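Local coordinates for protease VII (Escherichia coli, PDB 1I78), which cleaves polypeptides as an outer-membrane endoprotease of the omptin family, probably with a preference for sites between paired basic residues, at residues F198-W203 and D227-S232; A132-S137 and R175-Y180; P243-Y248 and A291-T296. The protein carries 3 engineered substitutions. One frame throughout, in Å; residues are numbered along the deposited sequence.

Contact 1 (F198-W203 and D227-S232); sequences FKYSGW and DQNYYS
Ser-201 O is held by two N-H groups of the facing strand. Tyr-230 N donates at 2.9 Å as one half of a reciprocal backbone pair, and Asn-229 ND2 adds a weak bond to Ser-201 O at 3.3 Å that is nevertheless straight (167°). With CG anti to the carbonyl carbon (chi1 -69°), the Asn-229 side chain leans back toward the facing chain and brings ND2 beside Gly-202 CA. On one face Tyr-200 and Tyr-231 run side by side; Tyr-231 CE2 meets the edge of the Tyr-200 ring, 3.6 Å from its CE1. The other face carries Lys-199, Ser-201, Tyr-230 and Ser-232: Lys-199 CB packs against Ser-232 CB at 3.7 Å, Ser-201 CB sits at the edge of the Tyr-230 ring, and Lys-199 NZ continues to a salt bridge with Asp-113. Past Ser-201, whose OG accepts from Trp-203 N (an ST turn) and bonds Pro-179 O, both chains turn a corner, Asp-227 and Gln-228 forming a G1 bulge facing Val-204. Strand directions 179° apart and alternating faces mark an antiparallel pair; strands 192-213 and 219-242 follow each other in the chain, so the pair is a hairpin of the omptin beta barrel.

Contact 2 (A132-S137 and R175-Y180); sequences AGYQES and RFKMPY
Tyr-180 has CG set between its backbone N and carbonyl carbon (chi1 71°), and this rotation lays the ring across the facing strand, with Gly-133 CA over one face. The CH-pi contact measures 4.0 Å from Gly-133 CA to the Tyr-180 ring centroid, 23° off the normal. Gln-135, its CG anti to the carbonyl carbon and its chain extended, crosses the same ring at about a right angle, Gln-135 CG coming to 3.4 Å from Tyr-180 CE2. Tyr-180 OH is tied to Asp-113, so the ring is fixed at its far end as well. Such a cross-strand glycine-tyrosine pair is the aromatic rescue of glycine known from beta sheets, here within the antiparallel wall of the barrel, where six backbone hydrogen bonds join 132-137 to 175-180, parts of strands 126-149 and 169-189. On the opposite face Tyr-134 lies alongside Pro-179, whose CG meets the ring edge 4.0 Å from Tyr-134 CD1. Tyr-134 OH donates to Glu-136 OE2 at 2.7 Å, approaching on the anti side of the carboxylate. Glu-136 OE1 takes a weak salt-bridging bond of 3.4 Å from Arg-175 NH2 at the edge of the guanidinium, the two planes 77° apart. That same Glu-136 OE1 has a second cationic partner in Arg-138, which probably favours the ionised carboxylate.

Contact 3 (P243-Y248 and A291-T296); sequences PNAKVY and AGLKYT
Asn-244 begins the pairing from the turn just before strand 245-267: its backbone O accepts Thr-296 N at 3.2 Å, the donor standing well above the carbonyl plane. Its CG sits between the backbone N and the carbonyl carbon (chi1 51°), which places the amide beside Tyr-295; the two flat groups point the same way with planes 12° apart, and Asn-244 OD1 comes closest to Tyr-295 CE1. Ala-245 follows in a non-hydrogen-bonded pair with Tyr-295, but its CB touches the next side chain on that face, at 4.1 Å from Leu-293 CD1. Lys-246 then makes a reciprocal backbone pair with Lys-294. Lys-246 N donates to Lys-294 O at 3.0 Å along a nearly straight line (177°), and the return bond from Lys-294 N has a matching length. Both lysine chains rise from the same face, leaving NZ of Lys-246 and NZ of Lys-294 5.3 Å apart; a salt bridge from Lys-246 NZ to Glu-193 probably offsets the like charges. At Val-247 the contact is light, CG2 lying 4.0 Å from Gly-292 O. Tyr-248 closes the register with a second reciprocal pair, Tyr-248 N donating to Gly-292 O at 2.9 Å. Its ring swings over Gly-292, with Gly-292 N 4.1 Å above the ring plane and over its centre, a further case of an aromatic covering a cross-strand glycine, and Tyr-248 OH bonds Asp-15. No helix is involved: strand 245-267 lies between 219-242 and 272-296, and the latter also pairs with strand 12-31, so this contact borders the seam where the last strand meets the first and closes the barrel.

All three contacts join adjacent strands of one antiparallel barrel sheet. Contacts 1 and 2 are partly buried neighbours, centres 9 Å apart, meeting where strand 169-189 of contact 2 pairs with strand 192-213 of contact 1; Lys-199 (salt bridge), Tyr-180 (hydrogen bond) and, weakly, Gln-135 converge on Asp-113. Contact 3 is a surface contact, about 29 Å from contact 1 and 26 Å from contact 2, centre to centre. Contacts 2 and 3 share the glycine-tyrosine pairing, whereas contact 1 adds to its backbone bonds a tyrosine pair and a weak bond from a side-chain amide. Cross-strand ion pairing appears in contact 2; contact 3 brings two lysines near each other, Lys-246 being paired with Glu-193.

Contact 1 (F198-W203 and D227-S232)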
loop_
_atom_site.group_PDB
_atom_site.type_symbol
_atom_site.label_atom_id
_atom_site.label_comp_id
_atom_site.label_asym_id
_atom_site.label_seq_id
_atom_site.Cartn_x
_atom_site.Cartn_y
_atom_site.Cartn_z
ATOM N N PHE A 198 10.256 1.106 12.722
ATOM C CA PHE A 198 10.648 1.747 11.478
ATOM C C PHE A 198 11.099 0.727 10.447
ATOM O O PHE A 198 11.866 -0.166 10.762
ATOM C CB PHE A 198 11.768 2.736 11.744
ATOM C CG PHE A 198 11.371 3.849 12.666
ATOM C CD1 PHE A 198 11.183 3.607 14.027
ATOM C CD2 PHE A 198 11.152 5.139 12.170
ATOM C CE1 PHE A 198 10.782 4.635 14.889
ATOM C CE2 PHE A 198 10.750 6.175 13.020
ATOM C CZ PHE A 198 10.566 5.919 14.386
ATOM N N LYS A 199 10.606 0.848 9.218
ATOM C CA LYS A 199 11.010 -0.069 8.162
ATOM C C LYS A 199 11.491 0.697 6.955
ATOM O O LYS A 199 11.027 1.795 6.688
ATOM C CB LYS A 199 9.861 -0.983 7.727
ATOM C CG LYS A 199 9.433 -1.926 8.783
ATOM C CD LYS A 199 8.232 -2.747 8.369
ATOM C CE LYS A 199 7.764 -3.609 9.557
ATOM N NZ LYS A 199 6.626 -4.498 9.216
ATOM N N TYR A 200 12.419 0.081 6.227
ATOM C CA TYR A 200 12.993 0.633 5.020
ATOM C C TYR A 200 13.247 -0.465 4.000
ATOM O O TYR A 200 13.581 -1.597 4.356
ATOM C CB TYR A 200 14.327 1.305 5.303
ATOM C CG TYR A 200 15.048 1.682 4.023
ATOM C CD1 TYR A 200 14.595 2.747 3.238
ATOM C CD2 TYR A 200 16.154 0.944 3.566
ATOM C CE1 TYR A 200 15.216 3.072 2.035
ATOM C CE2 TYR A 200 16.782 1.261 2.357
ATOM C CZ TYR A 200 16.300 2.325 1.600
ATOM O OH TYR A 200 16.861 2.632 0.389
ATOM N N SER A 201 13.107 -0.118 2.725
ATOM C CA SER A 201 13.364 -1.060 1.656
ATOM C C SER A 201 13.785 -0.352 0.383
ATOM O O SER A 201 13.291 0.731 0.056
ATOM C CB SER A 201 12.134 -1.913 1.365
ATOM O OG SER A 201 12.414 -2.804 0.296
ATOM N N GLY A 202 14.715 -0.965 -0.337
ATOM C CA GLY A 202 15.155 -0.385 -1.592
ATOM C C GLY A 202 15.006 -1.459 -2.641
ATOM O O GLY A 202 15.435 -1.314 -3.780
ATOM N N TRP A 203 14.339 -2.536 -2.248
ATOM C CA TRP A 203 14.185 -3.700 -3.107
ATOM C C TRP A 203 12.750 -4.040 -3.455
ATOM O O TRP A 203 12.453 -5.154 -3.884
ATOM C CB TRP A 203 14.874 -4.868 -2.400
ATOM C CG TRP A 203 16.157 -4.383 -1.796
ATOM C CD1 TRP A 203 17.289 -4.010 -2.476
ATOM C CD2 TRP A 203 16.378 -4.013 -0.425
ATOM N NE1 TRP A 203 18.182 -3.417 -1.619
ATOM C CE2 TRP A 203 17.651 -3.408 -0.354
ATOM C CE3 TRP A 203 15.618 -4.127 0.748
ATOM C CZ2 TRP A 203 18.184 -2.917 0.844
ATOM C CZ3 TRP A 203 16.147 -3.636 1.941
ATOM C CH2 TRP A 203 17.420 -3.039 1.975
ATOM N N ASP A 227 13.284 -2.377 -7.705
ATOM C CA ASP A 227 14.213 -1.623 -6.868
ATOM C C ASP A 227 13.603 -0.307 -6.395
ATOM O O ASP A 227 14.243 0.745 -6.388
ATOM C CB ASP A 227 15.502 -1.381 -7.649
ATOM C CG ASP A 227 16.153 -2.684 -8.106
ATOM O OD1 ASP A 227 16.345 -2.883 -9.336
ATOM O OD2 ASP A 227 16.462 -3.519 -7.223
ATOM N N GLN A 228 12.352 -0.402 -5.974
ATOM C CA GLN A 228 11.582 0.734 -5.512
ATOM C C GLN A 228 11.759 0.930 -3.998
ATOM O O GLN A 228 11.918 -0.034 -3.250
ATOM C CB GLN A 228 10.118 0.477 -5.895
ATOM C CG GLN A 228 9.171 1.625 -5.689
ATOM C CD GLN A 228 8.007 1.585 -6.663
ATOM O OE1 GLN A 228 7.455 0.517 -6.956
ATOM N NE2 GLN A 228 7.622 2.752 -7.164
ATOM N N ASN A 229 11.739 2.178 -3.547
ATOM C CA ASN A 229 11.907 2.480 -2.129
ATOM C C ASN A 229 10.604 2.407 -1.338
ATOM O O ASN A 229 9.513 2.694 -1.851
ATOM C CB ASN A 229 12.539 3.864 -1.951
ATOM C CG ASN A 229 13.998 3.904 -2.405
ATOM O OD1 ASN A 229 14.423 4.855 -3.053
ATOM N ND2 ASN A 229 14.771 2.875 -2.049
ATOM N N TYR A 230 10.739 2.001 -0.082
ATOM C CA TYR A 230 9.619 1.869 0.824
ATOM C C TYR A 230 10.051 2.365 2.192
ATOM O O TYR A 230 11.185 2.139 2.620
ATOM C CB TYR A 230 9.189 0.408 0.922
ATOM C CG TYR A 230 8.293 0.127 2.091
ATOM C CD1 TYR A 230 6.969 0.559 2.100
ATOM C CD2 TYR A 230 8.768 -0.577 3.201
ATOM C CE1 TYR A 230 6.134 0.295 3.178
ATOM C CE2 TYR A 230 7.946 -0.849 4.288
ATOM C CZ TYR A 230 6.626 -0.414 4.270
ATOM O OH TYR A 230 5.792 -0.719 5.329
ATOM N N TYR A 231 9.153 3.068 2.868
ATOM C CA TYR A 231 9.463 3.563 4.195
ATOM C C TYR A 231 8.241 3.323 5.040
ATOM O O TYR A 231 7.121 3.303 4.539
ATOM C CB TYR A 231 9.794 5.070 4.189
ATOM C CG TYR A 231 10.801 5.484 3.137
ATOM C CD1 TYR A 231 10.404 5.717 1.815
ATOM C CD2 TYR A 231 12.159 5.610 3.446
ATOM C CE1 TYR A 231 11.328 6.062 0.822
ATOM C CE2 TYR A 231 13.103 5.957 2.456
ATOM C CZ TYR A 231 12.674 6.181 1.144
ATOM O OH TYR A 231 13.579 6.529 0.157
ATOM N N SER A 232 8.458 3.145 6.332
ATOM C CA SER A 232 7.357 2.931 7.243
ATOM C C SER A 232 7.674 3.472 8.632
ATOM O O SER A 232 8.808 3.362 9.097
ATOM C CB SER A 232 7.048 1.448 7.330
ATOM O OG SER A 232 5.910 1.265 8.136
#

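Contact 2 (A132-S137 and R175-Y180)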
loop_
_atom_site.group_PDB
_atom_site.type_symbol
_atom_site.label_atom_id
_atom_site.label_comp_id
_atom_site.label_asym_id
_atom_site.label_seq_id
_atom_site.Cartn_x
_atom_site.Cartn_y
_atom_site.Cartn_z
ATOM N N ALA A 132 14.502 -7.828 9.939
ATOM C CA ALA A 132 14.768 -8.232 8.568
ATOM C C ALA A 132 13.534 -9.043 8.218
ATOM O O ALA A 132 13.163 -9.966 8.960
ATOM C CB ALA A 132 16.019 -9.092 8.486
ATOM N N GLY A 133 12.877 -8.693 7.117
ATOM C CA GLY A 133 11.680 -9.420 6.758
ATOM C C GLY A 133 11.203 -9.238 5.336
ATOM O O GLY A 133 11.856 -8.600 4.507
ATOM N N TYR A 134 10.039 -9.809 5.069
ATOM C CA TYR A 134 9.427 -9.769 3.759
ATOM C C TYR A 134 7.929 -9.492 3.910
ATOM O O TYR A 134 7.264 -10.086 4.761
ATOM C CB TYR A 134 9.640 -11.123 3.078
ATOM C CG TYR A 134 8.982 -11.240 1.728
ATOM C CD1 TYR A 134 9.529 -10.603 0.615
ATOM C CD2 TYR A 134 7.806 -11.968 1.565
ATOM C CE1 TYR A 134 8.928 -10.683 -0.632
ATOM C CE2 TYR A 134 7.188 -12.056 0.318
ATOM C CZ TYR A 134 7.763 -11.404 -0.779
ATOM O OH TYR A 134 7.169 -11.455 -2.020
ATOM N N GLN A 135 7.394 -8.606 3.079
ATOM C CA GLN A 135 5.965 -8.278 3.137
ATOM C C GLN A 135 5.354 -8.277 1.758
ATOM O O GLN A 135 6.027 -7.988 0.785
ATOM C CB GLN A 135 5.726 -6.885 3.715
ATOM C CG GLN A 135 6.079 -6.698 5.152
ATOM C CD GLN A 135 5.848 -5.263 5.605
ATOM O OE1 GLN A 135 6.310 -4.312 4.963
ATOM N NE2 GLN A 135 5.136 -5.101 6.721
ATOM N N GLU A 136 4.067 -8.583 1.689
ATOM C CA GLU A 136 3.332 -8.571 0.431
ATOM C C GLU A 136 1.957 -7.955 0.671
ATOM O O GLU A 136 1.233 -8.375 1.567
ATOM C CB GLU A 136 3.150 -9.980 -0.123
ATOM C CG GLU A 136 4.232 -10.444 -1.067
ATOM C CD GLU A 136 3.817 -11.687 -1.852
ATOM O OE1 GLU A 136 2.633 -11.763 -2.263
ATOM O OE2 GLU A 136 4.678 -12.574 -2.070
ATOM N N SER A 137 1.597 -6.950 -0.116
ATOM C CA SER A 137 0.283 -6.344 0.037
ATOM C C SER A 137 -0.415 -6.309 -1.313
ATOM O O SER A 137 0.239 -6.232 -2.355
ATOM C CB SER A 137 0.394 -4.924 0.619
ATOM O OG SER A 137 1.218 -4.103 -0.183
ATOM N N ARG A 175 0.156 -5.157 -6.589
ATOM C CA ARG A 175 0.878 -6.106 -5.763
ATOM C C ARG A 175 2.240 -5.523 -5.385
ATOM O O ARG A 175 2.985 -5.053 -6.245
ATOM C CB ARG A 175 1.069 -7.415 -6.508
ATOM C CG ARG A 175 1.616 -8.523 -5.647
ATOM C CD ARG A 175 2.075 -9.677 -6.509
ATOM N NE ARG A 175 2.401 -10.848 -5.706
ATOM C CZ ARG A 175 3.003 -11.930 -6.186
ATOM N NH1 ARG A 175 3.344 -11.975 -7.471
ATOM N NH2 ARG A 175 3.261 -12.961 -5.384
ATOM N N PHE A 176 2.556 -5.564 -4.095
ATOM C CA PHE A 176 3.814 -5.044 -3.578
ATOM C C PHE A 176 4.578 -6.139 -2.826
ATOM O O PHE A 176 4.098 -6.657 -1.838
ATOM C CB PHE A 176 3.541 -3.873 -2.617
ATOM C CG PHE A 176 2.856 -2.697 -3.258
ATOM C CD1 PHE A 176 3.598 -1.690 -3.878
ATOM C CD2 PHE A 176 1.467 -2.609 -3.272
ATOM C CE1 PHE A 176 2.966 -0.626 -4.497
ATOM C CE2 PHE A 176 0.833 -1.543 -3.893
ATOM C CZ PHE A 176 1.581 -0.552 -4.506
ATOM N N LYS A 177 5.761 -6.492 -3.313
ATOM C CA LYS A 177 6.614 -7.489 -2.677
ATOM C C LYS A 177 7.689 -6.660 -2.010
ATOM O O LYS A 177 8.384 -5.908 -2.685
ATOM C CB LYS A 177 7.243 -8.395 -3.724
ATOM C CG LYS A 177 6.240 -9.219 -4.522
ATOM C CD LYS A 177 6.966 -10.221 -5.405
ATOM C CE LYS A 177 6.012 -10.889 -6.355
ATOM N NZ LYS A 177 6.698 -11.921 -7.184
ATOM N N MET A 178 7.843 -6.788 -0.696
ATOM C CA MET A 178 8.823 -5.957 -0.012
ATOM C C MET A 178 9.828 -6.579 0.948
ATOM O O MET A 178 9.512 -6.869 2.096
ATOM C CB MET A 178 8.103 -4.828 0.740
ATOM C CG MET A 178 7.093 -4.035 -0.080
ATOM S SD MET A 178 6.252 -2.751 0.899
ATOM C CE MET A 178 4.606 -3.453 1.015
ATOM N N PRO A 179 11.050 -6.832 0.475
ATOM C CA PRO A 179 12.029 -7.394 1.407
ATOM C C PRO A 179 12.434 -6.136 2.188
ATOM O O PRO A 179 12.590 -5.072 1.593
ATOM C CB PRO A 179 13.135 -7.882 0.479
ATOM C CG PRO A 179 12.382 -8.248 -0.772
ATOM C CD PRO A 179 11.450 -7.084 -0.920
ATOM N N TYR A 180 12.617 -6.214 3.498
ATOM C CA TYR A 180 12.947 -4.979 4.206
ATOM C C TYR A 180 13.756 -5.153 5.481
ATOM O O TYR A 180 13.828 -6.233 6.043
ATOM C CB TYR A 180 11.643 -4.243 4.550
ATOM C CG TYR A 180 10.853 -4.943 5.644
ATOM C CD1 TYR A 180 11.144 -4.717 6.994
ATOM C CD2 TYR A 180 9.874 -5.899 5.330
ATOM C CE1 TYR A 180 10.492 -5.418 7.999
ATOM C CE2 TYR A 180 9.212 -6.613 6.337
ATOM C CZ TYR A 180 9.528 -6.364 7.673
ATOM O OH TYR A 180 8.878 -7.054 8.683
#

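Contact 3 (P243-Y248 and A291-T296)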
loop_
_atom_site.group_PDB
_atom_site.type_symbol
_atom_site.label_atom_id
_atom_site.label_comp_id
_atom_site.label_asym_id
_atom_site.label_seq_id
_atom_site.Cartn_x
_atom_site.Cartn_y
_atom_site.Cartn_z
ATOM N N PRO A 243 -0.728 -9.013 34.128
ATOM C CA PRO A 243 0.707 -9.150 33.861
ATOM C C PRO A 243 1.007 -9.513 32.408
ATOM O O PRO A 243 2.018 -9.071 31.854
ATOM C CB PRO A 243 1.134 -10.240 34.840
ATOM C CG PRO A 243 0.199 -10.024 35.996
ATOM C CD PRO A 243 -1.126 -9.818 35.296
ATOM N N ASN A 244 0.123 -10.295 31.791
ATOM C CA ASN A 244 0.328 -10.714 30.410
ATOM C C ASN A 244 -0.794 -10.398 29.430
ATOM O O ASN A 244 -1.131 -11.219 28.577
ATOM C CB ASN A 244 0.648 -12.213 30.360
ATOM C CG ASN A 244 -0.355 -13.063 31.128
ATOM O OD1 ASN A 244 -1.502 -13.249 30.702
ATOM N ND2 ASN A 244 0.081 -13.587 32.270
ATOM N N ALA A 245 -1.359 -9.200 29.549
ATOM C CA ALA A 245 -2.429 -8.750 28.663
ATOM C C ALA A 245 -2.290 -7.240 28.468
ATOM O O ALA A 245 -2.617 -6.462 29.367
ATOM C CB ALA A 245 -3.790 -9.082 29.261
ATOM N N LYS A 246 -1.792 -6.828 27.301
ATOM C CA LYS A 246 -1.616 -5.410 27.027
ATOM C C LYS A 246 -2.660 -4.838 26.089
ATOM O O LYS A 246 -2.835 -5.301 24.965
ATOM C CB LYS A 246 -0.236 -5.127 26.443
ATOM C CG LYS A 246 -0.021 -3.635 26.160
ATOM C CD LYS A 246 1.417 -3.262 25.770
ATOM C CE LYS A 246 1.737 -3.610 24.327
ATOM N NZ LYS A 246 3.048 -3.035 23.903
ATOM N N VAL A 247 -3.371 -3.828 26.557
ATOM C CA VAL A 247 -4.356 -3.193 25.711
ATOM C C VAL A 247 -3.556 -2.055 25.061
ATOM O O VAL A 247 -2.791 -1.348 25.733
ATOM C CB VAL A 247 -5.566 -2.700 26.549
ATOM C CG1 VAL A 247 -5.378 -1.262 26.994
ATOM C CG2 VAL A 247 -6.839 -2.889 25.757
ATOM N N TYR A 248 -3.693 -1.901 23.751
ATOM C CA TYR A 248 -2.920 -0.883 23.060
ATOM C C TYR A 248 -3.609 -0.217 21.871
ATOM O O TYR A 248 -4.598 -0.714 21.318
ATOM C CB TYR A 248 -1.592 -1.490 22.596
ATOM C CG TYR A 248 -1.728 -2.291 21.327
ATOM C CD1 TYR A 248 -1.689 -1.666 20.077
ATOM C CD2 TYR A 248 -1.972 -3.666 21.373
ATOM C CE1 TYR A 248 -1.899 -2.390 18.900
ATOM C CE2 TYR A 248 -2.182 -4.403 20.203
ATOM C CZ TYR A 248 -2.145 -3.753 18.971
ATOM O OH TYR A 248 -2.365 -4.469 17.821
ATOM N N ALA A 291 -6.390 -0.468 17.162
ATOM C CA ALA A 291 -6.436 -0.672 18.600
ATOM C C ALA A 291 -6.696 -2.167 18.825
ATOM O O ALA A 291 -7.459 -2.800 18.078
ATOM C CB ALA A 291 -7.535 0.170 19.221
ATOM N N GLY A 292 -6.046 -2.733 19.836
ATOM C CA GLY A 292 -6.231 -4.143 20.113
ATOM C C GLY A 292 -5.511 -4.658 21.346
ATOM O O GLY A 292 -5.135 -3.887 22.230
ATOM N N LEU A 293 -5.299 -5.972 21.381
ATOM C CA LEU A 293 -4.673 -6.640 22.520
ATOM C C LEU A 293 -3.513 -7.584 22.210
ATOM O O LEU A 293 -3.561 -8.371 21.270
ATOM C CB LEU A 293 -5.751 -7.412 23.281
ATOM C CG LEU A 293 -5.347 -8.658 24.063
ATOM C CD1 LEU A 293 -4.623 -8.262 25.345
ATOM C CD2 LEU A 293 -6.599 -9.464 24.358
ATOM N N LYS A 294 -2.471 -7.499 23.026
ATOM C CA LYS A 294 -1.307 -8.358 22.879
ATOM C C LYS A 294 -1.239 -9.262 24.114
ATOM O O LYS A 294 -0.941 -8.804 25.217
ATOM C CB LYS A 294 -0.038 -7.517 22.754
ATOM C CG LYS A 294 1.192 -8.328 22.420
ATOM C CD LYS A 294 2.420 -7.452 22.237
ATOM C CE LYS A 294 3.689 -8.312 22.182
ATOM N NZ LYS A 294 4.923 -7.528 21.876
ATOM N N TYR A 295 -1.537 -10.543 23.911
ATOM C CA TYR A 295 -1.546 -11.538 24.983
ATOM C C TYR A 295 -0.286 -12.403 24.976
ATOM O O TYR A 295 -0.013 -13.101 24.004
ATOM C CB TYR A 295 -2.772 -12.444 24.824
ATOM C CG TYR A 295 -3.103 -13.278 26.036
ATOM C CD1 TYR A 295 -2.101 -13.720 26.906
ATOM C CD2 TYR A 295 -4.423 -13.630 26.320
ATOM C CE1 TYR A 295 -2.401 -14.482 28.031
ATOM C CE2 TYR A 295 -4.739 -14.398 27.445
ATOM C CZ TYR A 295 -3.721 -14.816 28.297
ATOM O OH TYR A 295 -4.022 -15.553 29.422
ATOM N N THR A 296 0.474 -12.365 26.064
ATOM C CA THR A 296 1.683 -13.176 26.166
ATOM C C THR A 296 1.422 -14.432 26.991
ATOM O O THR A 296 1.422 -14.388 28.218
ATOM C CB THR A 296 2.841 -12.387 26.811
ATOM O OG1 THR A 296 3.327 -11.414 25.881
ATOM C CG2 THR A 296 3.983 -13.317 27.196
#